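Local coordinates for protein exotoxin A (Pseudomonas aeruginosa, PDB 1IKP) that acts as a secreted NAD-dependent ADP-ribosyltransferase toxin, whose separate domains probably bind the host cell, aid translocation and modify elongation factor 2, at residues D36-H44 with K185-G193; N124-T134 with D236-R247. The protein carries 2 engineered substitutions. One frame throughout, in Å; residues are numbered along the deposited sequence.

Contact 1: residues D36-H44 with K185-G193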
# COMPACT_ATOMS: atom_id res chain seq x y z
N ASP A 36 -28.24 7.02 -3.58
CA ASP A 36 -28.87 5.79 -4.06
C ASP A 36 -28.55 5.46 -5.51
O ASP A 36 -29.26 4.67 -6.14
CB ASP A 36 -30.39 5.88 -3.89
CG ASP A 36 -30.79 6.12 -2.44
OD1 ASP A 36 -30.26 5.43 -1.55
OD2 ASP A 36 -31.65 6.99 -2.20
N THR A 37 -27.48 6.04 -6.05
CA THR A 37 -27.10 5.79 -7.43
C THR A 37 -26.75 4.33 -7.68
O THR A 37 -26.25 3.64 -6.79
CB THR A 37 -25.88 6.64 -7.83
OG1 THR A 37 -26.22 8.03 -7.75
CG2 THR A 37 -25.45 6.31 -9.25
N ASN A 38 -27.01 3.87 -8.91
CA ASN A 38 -26.73 2.49 -9.30
C ASN A 38 -25.30 2.37 -9.81
O ASN A 38 -24.80 1.27 -10.05
CB ASN A 38 -27.70 2.04 -10.40
CG ASN A 38 -29.15 2.21 -9.99
OD1 ASN A 38 -29.58 1.68 -8.97
ND2 ASN A 38 -29.91 2.94 -10.80
N GLY A 39 -24.64 3.51 -9.99
CA GLY A 39 -23.26 3.51 -10.45
C GLY A 39 -22.36 3.67 -9.24
O GLY A 39 -22.67 3.16 -8.16
N GLN A 40 -21.24 4.35 -9.40
CA GLN A 40 -20.33 4.57 -8.28
C GLN A 40 -19.80 5.98 -8.37
O GLN A 40 -19.61 6.52 -9.46
CB GLN A 40 -19.17 3.56 -8.28
CG GLN A 40 -18.37 3.49 -9.55
CD GLN A 40 -17.28 2.43 -9.50
OE1 GLN A 40 -16.97 1.80 -10.50
NE2 GLN A 40 -16.68 2.23 -8.32
N GLY A 41 -19.57 6.58 -7.21
CA GLY A 41 -19.07 7.94 -7.22
C GLY A 41 -18.44 8.28 -5.90
O GLY A 41 -18.44 7.46 -4.97
N VAL A 42 -17.92 9.50 -5.82
CA VAL A 42 -17.30 10.04 -4.62
C VAL A 42 -17.80 11.47 -4.38
O VAL A 42 -17.73 12.32 -5.28
CB VAL A 42 -15.78 10.09 -4.73
CG1 VAL A 42 -15.18 10.75 -3.48
CG2 VAL A 42 -15.20 8.69 -4.91
N LEU A 43 -18.32 11.71 -3.18
CA LEU A 43 -18.74 13.04 -2.77
C LEU A 43 -17.53 13.65 -2.08
O LEU A 43 -16.96 13.03 -1.18
CB LEU A 43 -19.89 12.96 -1.75
CG LEU A 43 -21.23 12.56 -2.34
CD1 LEU A 43 -22.18 12.12 -1.24
CD2 LEU A 43 -21.80 13.77 -3.11
N HIS A 44 -17.11 14.83 -2.54
CA HIS A 44 -15.98 15.52 -1.94
C HIS A 44 -16.49 16.76 -1.22
O HIS A 44 -16.98 17.72 -1.87
CB HIS A 44 -14.98 15.91 -3.04
CG HIS A 44 -13.78 16.66 -2.55
ND1 HIS A 44 -12.79 17.11 -3.39
CD2 HIS A 44 -13.39 17.00 -1.30
CE1 HIS A 44 -11.84 17.69 -2.68
NE2 HIS A 44 -12.18 17.63 -1.41
N LYS A 185 -17.77 -2.61 -10.91
CA LYS A 185 -17.38 -1.60 -9.93
C LYS A 185 -15.89 -1.70 -9.62
O LYS A 185 -15.39 -2.76 -9.25
CB LYS A 185 -18.18 -1.79 -8.64
CG LYS A 185 -19.69 -1.65 -8.81
CD LYS A 185 -20.06 -0.27 -9.31
CE LYS A 185 -21.57 -0.07 -9.29
NZ LYS A 185 -22.12 -0.20 -7.92
N ARG A 186 -15.19 -0.58 -9.76
CA ARG A 186 -13.76 -0.53 -9.49
C ARG A 186 -13.47 0.45 -8.35
O ARG A 186 -13.82 1.63 -8.44
CB ARG A 186 -13.02 -0.09 -10.76
CG ARG A 186 -11.51 0.08 -10.61
CD ARG A 186 -10.87 0.48 -11.94
NE ARG A 186 -9.43 0.75 -11.82
CZ ARG A 186 -8.51 -0.17 -11.57
NH1 ARG A 186 -8.86 -1.44 -11.40
NH2 ARG A 186 -7.23 0.17 -11.49
N TRP A 187 -12.85 -0.04 -7.27
CA TRP A 187 -12.52 0.84 -6.14
C TRP A 187 -11.05 0.79 -5.74
O TRP A 187 -10.69 1.14 -4.62
CB TRP A 187 -13.39 0.51 -4.91
CG TRP A 187 -14.82 0.90 -5.05
CD1 TRP A 187 -15.88 0.07 -5.27
CD2 TRP A 187 -15.37 2.22 -4.95
NE1 TRP A 187 -17.05 0.78 -5.30
CE2 TRP A 187 -16.77 2.11 -5.10
CE3 TRP A 187 -14.81 3.50 -4.73
CZ2 TRP A 187 -17.62 3.22 -5.05
CZ3 TRP A 187 -15.66 4.60 -4.68
CH2 TRP A 187 -17.05 4.46 -4.84
N SER A 188 -10.19 0.38 -6.65
CA SER A 188 -8.77 0.31 -6.32
C SER A 188 -8.12 1.67 -6.05
O SER A 188 -7.29 1.79 -5.15
CB SER A 188 -7.99 -0.43 -7.41
OG SER A 188 -8.20 0.18 -8.67
N GLU A 189 -8.49 2.70 -6.80
CA GLU A 189 -7.90 4.01 -6.61
C GLU A 189 -8.20 4.58 -5.22
O GLU A 189 -7.36 5.24 -4.61
CB GLU A 189 -8.40 4.98 -7.69
CG GLU A 189 -8.02 4.60 -9.13
CD GLU A 189 -9.02 3.67 -9.81
OE1 GLU A 189 -9.96 3.15 -9.15
OE2 GLU A 189 -8.87 3.44 -11.04
N TRP A 190 -9.41 4.30 -4.73
CA TRP A 190 -9.88 4.77 -3.43
C TRP A 190 -8.91 4.42 -2.30
O TRP A 190 -8.69 5.20 -1.38
CB TRP A 190 -11.27 4.18 -3.16
CG TRP A 190 -11.86 4.48 -1.82
CD1 TRP A 190 -11.84 3.68 -0.69
CD2 TRP A 190 -12.59 5.66 -1.45
NE1 TRP A 190 -12.50 4.30 0.33
CE2 TRP A 190 -12.98 5.51 -0.10
CE3 TRP A 190 -12.96 6.83 -2.14
CZ2 TRP A 190 -13.70 6.48 0.58
CZ3 TRP A 190 -13.69 7.80 -1.46
CH2 TRP A 190 -14.05 7.62 -0.11
N ALA A 191 -8.29 3.25 -2.39
CA ALA A 191 -7.39 2.80 -1.34
C ALA A 191 -5.92 3.17 -1.57
O ALA A 191 -5.07 2.94 -0.70
CB ALA A 191 -7.54 1.28 -1.18
N SER A 192 -5.61 3.76 -2.71
CA SER A 192 -4.23 4.11 -3.02
C SER A 192 -4.03 5.59 -3.22
O SER A 192 -4.94 6.38 -3.01
CB SER A 192 -3.76 3.40 -4.29
OG SER A 192 -4.40 3.98 -5.42
N GLY A 193 -2.83 5.96 -3.63
CA GLY A 193 -2.55 7.37 -3.85
C GLY A 193 -3.37 7.91 -5.01
O GLY A 193 -3.57 9.12 -5.12
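Lys185 folds back along Gln40, the two side chains running past each other in opposite directions, with CD of Lys185 3.9 Å from CD of Gln40. Bends at chi2 and chi4 bring its ammonium to the turn before the strand, where NZ makes a weak hydrogen bond of 3.4 Å to Gly39 O. At Arg186 the contact becomes polar and specific, because the Gln40 amide reads both backbone groups of this one residue. Arg186 N donates to Gln40 OE1 over 3.1 Å, nearly straight at 168° and on a lone pair in the carbonyl plane. The return bond, Gln40 NE2 to Arg186 O at 2.9 Å, is more bent (134°), and its donor stands above the carbonyl plane; the same oxygen also accepts from the indole of Trp220. Two bonds thus fix the rotation of the amide. Gln40 reaches this position with CG between its backbone N and carbonyl carbon (chi1 54°) and an extended chain beyond. Gln40 NE2 also stands over one face of the Trp187 indole, toward its rim and 3.2 Å from Trp187 CE2, with the amide steeply inclined to the ring, while Gly41 O meets the edge of the indole at CH2. Further on, Trp190 brings CZ3 to 3.9 Å from Val42 CG2, and its NE1 is hydrogen-bonded to Asn112 OD1. A side-chain amide that grips both backbone groups of one loop residue thereby docks the loop and its short helix, 188-191, onto strand 40-49 of the large sheet, within a domain of concanavalin-like, jelly-roll type.

Contact 2: residues N124-T134 with D236-R247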
# COMPACT_ATOMS: atom_id res chain seq x y z
N ASN A 124 -2.86 31.86 -0.83
CA ASN A 124 -3.97 30.91 -0.94
C ASN A 124 -3.56 29.70 -1.77
O ASN A 124 -4.41 29.00 -2.33
CB ASN A 124 -5.18 31.60 -1.57
CG ASN A 124 -6.46 30.80 -1.39
OD1 ASN A 124 -7.48 31.10 -2.01
ND2 ASN A 124 -6.41 29.79 -0.53
N GLN A 125 -2.27 29.44 -1.83
CA GLN A 125 -1.76 28.30 -2.59
C GLN A 125 -1.59 27.11 -1.65
O GLN A 125 -1.29 27.28 -0.47
CB GLN A 125 -0.41 28.63 -3.21
CG GLN A 125 -0.38 29.95 -3.95
CD GLN A 125 1.00 30.26 -4.46
OE1 GLN A 125 1.98 30.20 -3.72
NE2 GLN A 125 1.09 30.60 -5.75
N LEU A 126 -1.75 25.91 -2.18
CA LEU A 126 -1.60 24.70 -1.38
C LEU A 126 -0.12 24.53 -1.07
O LEU A 126 0.68 24.33 -2.00
CB LEU A 126 -2.12 23.50 -2.18
CG LEU A 126 -2.85 22.40 -1.40
CD1 LEU A 126 -3.43 21.40 -2.39
CD2 LEU A 126 -1.91 21.73 -0.43
N SER A 127 0.27 24.63 0.20
CA SER A 127 1.67 24.50 0.59
C SER A 127 2.04 23.13 1.15
O SER A 127 3.15 22.66 0.93
CB SER A 127 2.03 25.57 1.63
OG SER A 127 1.36 25.33 2.87
N HIS A 128 1.13 22.52 1.91
CA HIS A 128 1.38 21.19 2.48
C HIS A 128 0.10 20.38 2.51
O HIS A 128 -0.98 20.94 2.68
CB HIS A 128 1.86 21.26 3.91
CG HIS A 128 3.09 22.07 4.11
ND1 HIS A 128 3.08 23.45 4.11
CD2 HIS A 128 4.38 21.71 4.35
CE1 HIS A 128 4.30 23.90 4.35
NE2 HIS A 128 5.11 22.86 4.49
N MET A 129 0.23 19.06 2.40
CA MET A 129 -0.92 18.18 2.44
C MET A 129 -0.66 17.11 3.49
O MET A 129 0.43 16.54 3.53
CB MET A 129 -1.12 17.47 1.11
CG MET A 129 -0.66 18.26 -0.08
SD MET A 129 -0.79 17.23 -1.53
CE MET A 129 -2.24 17.98 -2.33
N SER A 130 -1.65 16.86 4.32
CA SER A 130 -1.57 15.85 5.36
C SER A 130 -1.73 14.47 4.73
O SER A 130 -1.98 14.34 3.55
CB SER A 130 -2.76 15.98 6.32
OG SER A 130 -3.99 15.52 5.71
N PRO A 131 -1.51 13.43 5.54
CA PRO A 131 -1.71 12.08 5.05
C PRO A 131 -3.23 12.00 4.79
O PRO A 131 -4.02 12.86 5.24
CB PRO A 131 -1.39 11.23 6.28
CG PRO A 131 -0.29 11.97 6.93
CD PRO A 131 -0.73 13.43 6.80
N ILE A 132 -3.63 10.98 4.04
CA ILE A 132 -5.04 10.68 3.77
C ILE A 132 -5.43 9.70 4.90
O ILE A 132 -4.86 8.62 5.02
CB ILE A 132 -5.21 10.03 2.40
CG1 ILE A 132 -4.69 11.00 1.33
CG2 ILE A 132 -6.67 9.66 2.17
CD1 ILE A 132 -4.64 10.43 -0.06
N TYR A 133 -6.40 10.11 5.72
CA TYR A 133 -6.83 9.32 6.87
C TYR A 133 -8.11 8.56 6.57
O TYR A 133 -9.03 9.10 5.96
CB TYR A 133 -7.02 10.23 8.09
CG TYR A 133 -5.77 10.98 8.49
CD1 TYR A 133 -4.70 10.35 9.12
CD2 TYR A 133 -5.68 12.35 8.26
CE1 TYR A 133 -3.57 11.07 9.52
CE2 TYR A 133 -4.57 13.06 8.64
CZ TYR A 133 -3.52 12.43 9.28
OH TYR A 133 -2.44 13.15 9.70
N THR A 134 -8.17 7.30 6.98
CA THR A 134 -9.37 6.50 6.74
C THR A 134 -10.17 6.22 8.04
O THR A 134 -9.62 5.72 9.02
CB THR A 134 -8.97 5.16 6.08
OG1 THR A 134 -8.39 5.41 4.80
CG2 THR A 134 -10.19 4.26 5.90
N ASP A 236 -4.18 26.80 -6.23
CA ASP A 236 -2.99 26.77 -7.07
C ASP A 236 -1.98 26.04 -6.21
O ASP A 236 -2.03 26.13 -4.98
CB ASP A 236 -2.50 28.19 -7.38
CG ASP A 236 -3.43 28.95 -8.29
OD1 ASP A 236 -3.83 28.38 -9.33
OD2 ASP A 236 -3.77 30.11 -7.99
N LEU A 237 -1.05 25.33 -6.83
CA LEU A 237 -0.07 24.56 -6.08
C LEU A 237 1.29 25.23 -5.86
O LEU A 237 1.81 25.94 -6.73
CB LEU A 237 0.16 23.20 -6.76
CG LEU A 237 -1.06 22.35 -7.15
CD1 LEU A 237 -0.57 21.10 -7.86
CD2 LEU A 237 -1.88 21.98 -5.91
N ASP A 238 1.84 25.00 -4.68
CA ASP A 238 3.15 25.48 -4.28
C ASP A 238 3.49 24.46 -3.19
O ASP A 238 4.06 24.79 -2.14
CB ASP A 238 3.08 26.89 -3.71
CG ASP A 238 4.46 27.48 -3.47
OD1 ASP A 238 5.36 27.19 -4.28
OD2 ASP A 238 4.64 28.22 -2.48
N ILE A 239 3.15 23.21 -3.49
CA ILE A 239 3.33 22.11 -2.55
C ILE A 239 4.71 21.51 -2.43
O ILE A 239 5.47 21.44 -3.40
CB ILE A 239 2.34 20.97 -2.87
CG1 ILE A 239 2.62 20.38 -4.26
CG2 ILE A 239 0.91 21.49 -2.85
CD1 ILE A 239 1.68 19.26 -4.64
N LYS A 240 5.03 21.07 -1.22
CA LYS A 240 6.31 20.43 -0.94
C LYS A 240 6.22 19.03 -1.56
O LYS A 240 5.17 18.39 -1.48
CB LYS A 240 6.52 20.32 0.58
CG LYS A 240 7.87 19.78 0.98
CD LYS A 240 8.02 19.73 2.49
CE LYS A 240 9.36 19.15 2.90
NZ LYS A 240 9.48 19.05 4.38
N PRO A 241 7.30 18.57 -2.20
CA PRO A 241 7.42 17.26 -2.87
C PRO A 241 7.19 16.01 -2.02
O PRO A 241 7.48 14.90 -2.46
CB PRO A 241 8.84 17.30 -3.44
CG PRO A 241 9.07 18.75 -3.68
CD PRO A 241 8.51 19.37 -2.43
N THR A 242 6.66 16.19 -0.81
CA THR A 242 6.39 15.08 0.09
C THR A 242 5.52 14.01 -0.57
O THR A 242 4.45 14.32 -1.11
CB THR A 242 5.68 15.58 1.36
OG1 THR A 242 6.44 16.64 1.94
CG2 THR A 242 5.52 14.45 2.37
N VAL A 243 5.94 12.75 -0.53
CA VAL A 243 5.14 11.73 -1.18
C VAL A 243 3.75 11.61 -0.55
O VAL A 243 3.55 11.91 0.64
CB VAL A 243 5.83 10.34 -1.13
CG1 VAL A 243 7.17 10.39 -1.87
CG2 VAL A 243 6.05 9.90 0.29
N ILE A 244 2.80 11.22 -1.37
CA ILE A 244 1.44 11.03 -0.89
C ILE A 244 1.45 9.90 0.11
O ILE A 244 2.09 8.86 -0.11
CB ILE A 244 0.50 10.63 -2.04
CG1 ILE A 244 0.45 11.75 -3.09
CG2 ILE A 244 -0.89 10.34 -1.52
CD1 ILE A 244 -0.15 11.28 -4.40
N SER A 245 0.77 10.09 1.24
CA SER A 245 0.71 8.99 2.20
C SER A 245 -0.69 8.79 2.73
O SER A 245 -1.51 9.68 2.69
CB SER A 245 1.64 9.24 3.39
OG SER A 245 1.14 10.25 4.27
N HIS A 246 -0.95 7.58 3.20
CA HIS A 246 -2.20 7.21 3.84
C HIS A 246 -1.81 6.77 5.26
O HIS A 246 -0.67 6.40 5.52
CB HIS A 246 -2.84 5.99 3.18
CG HIS A 246 -3.73 6.30 2.01
ND1 HIS A 246 -3.25 6.53 0.74
CD2 HIS A 246 -5.08 6.34 1.91
CE1 HIS A 246 -4.27 6.69 -0.09
NE2 HIS A 246 -5.39 6.58 0.59
N ARG A 247 -2.76 6.85 6.18
CA ARG A 247 -2.54 6.34 7.55
C ARG A 247 -3.83 5.68 7.98
O ARG A 247 -4.94 6.22 7.75
CB ARG A 247 -2.12 7.44 8.53
CG ARG A 247 -1.72 6.89 9.91
CD ARG A 247 -0.74 7.82 10.64
NE ARG A 247 -0.32 7.28 11.93
CZ ARG A 247 0.89 7.42 12.46
NH1 ARG A 247 1.86 8.09 11.85
NH2 ARG A 247 1.12 6.89 13.66
O HOH W 1 5.44 24.35 0.65
O HOH W 2 2.66 18.22 0.80
O HOH W 3 1.60 14.04 2.25
O HOH W 4 -0.50 12.79 1.58
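Ile132 lies over one face of the His246 imidazole, its CB 3.9 Å from the ring centroid and 17° off the ring normal, a CH-pi contact. With CG1 beside the backbone N (chi1 -60°), CD1 runs on past the ring to CE1 and also meets Ile244 CG2 at 4.0 Å. His246 NE2 is buried here with no hydrogen-bonding partner in the model. Beneath these side chains the backbones pair in parallel: Ile132 N donates to Ser245 O over 2.8 Å, and Arg247 N returns a bond to Ile132 O. On the other face of the sheet Tyr133 sets CD1 3.9 Å from Arg247 CB, while the guanidinium leads away to salt bridges with Asp366 and Asp387. This parallel pair joins strand 126-136 to strand 245-248, and so carries the large mixed sheet from the binding domain's strands toward 367-371. Nearer its start, strand 126-136 has a classic beta bulge at Ser127 and His128, both facing Glu119. Just before the bulge, Leu126 is held by both backbone groups, N to Asp236 O and O to Asp238 N, and its CB packs 3.7 Å from Ile239 CG2. Ser127 O accepts from Lys240 N and from a water that also donates to Asp238 O. Between the two paired ends the chains part: one water accepts from Met129 N and donates weakly to Lys240 O, and another accepts from Ser245 N at 3.0 Å and lies within hydrogen-bonding distance of Ser130 O.

From the N terminus, the chain first lays down 36-44, then 124-134 in the same sheet, before returning at 185-193 to close the loop of contact 1. Only afterwards does 236-247 close contact 2, so the two loops cross rather than nest. Contact 1 brings the chain after the unmodelled residues 179-184 back to strand 40-49; contact 2 adds strand 245-248 beside strand 126-136, with strands 97-106 and 112-120 lying between the two sites in the sheet. The closures also meet directly: Ser192 O approaches His246 CE1 at 3.0 Å, so the segment following the short helix of contact 1 packs against the histidine of contact 2.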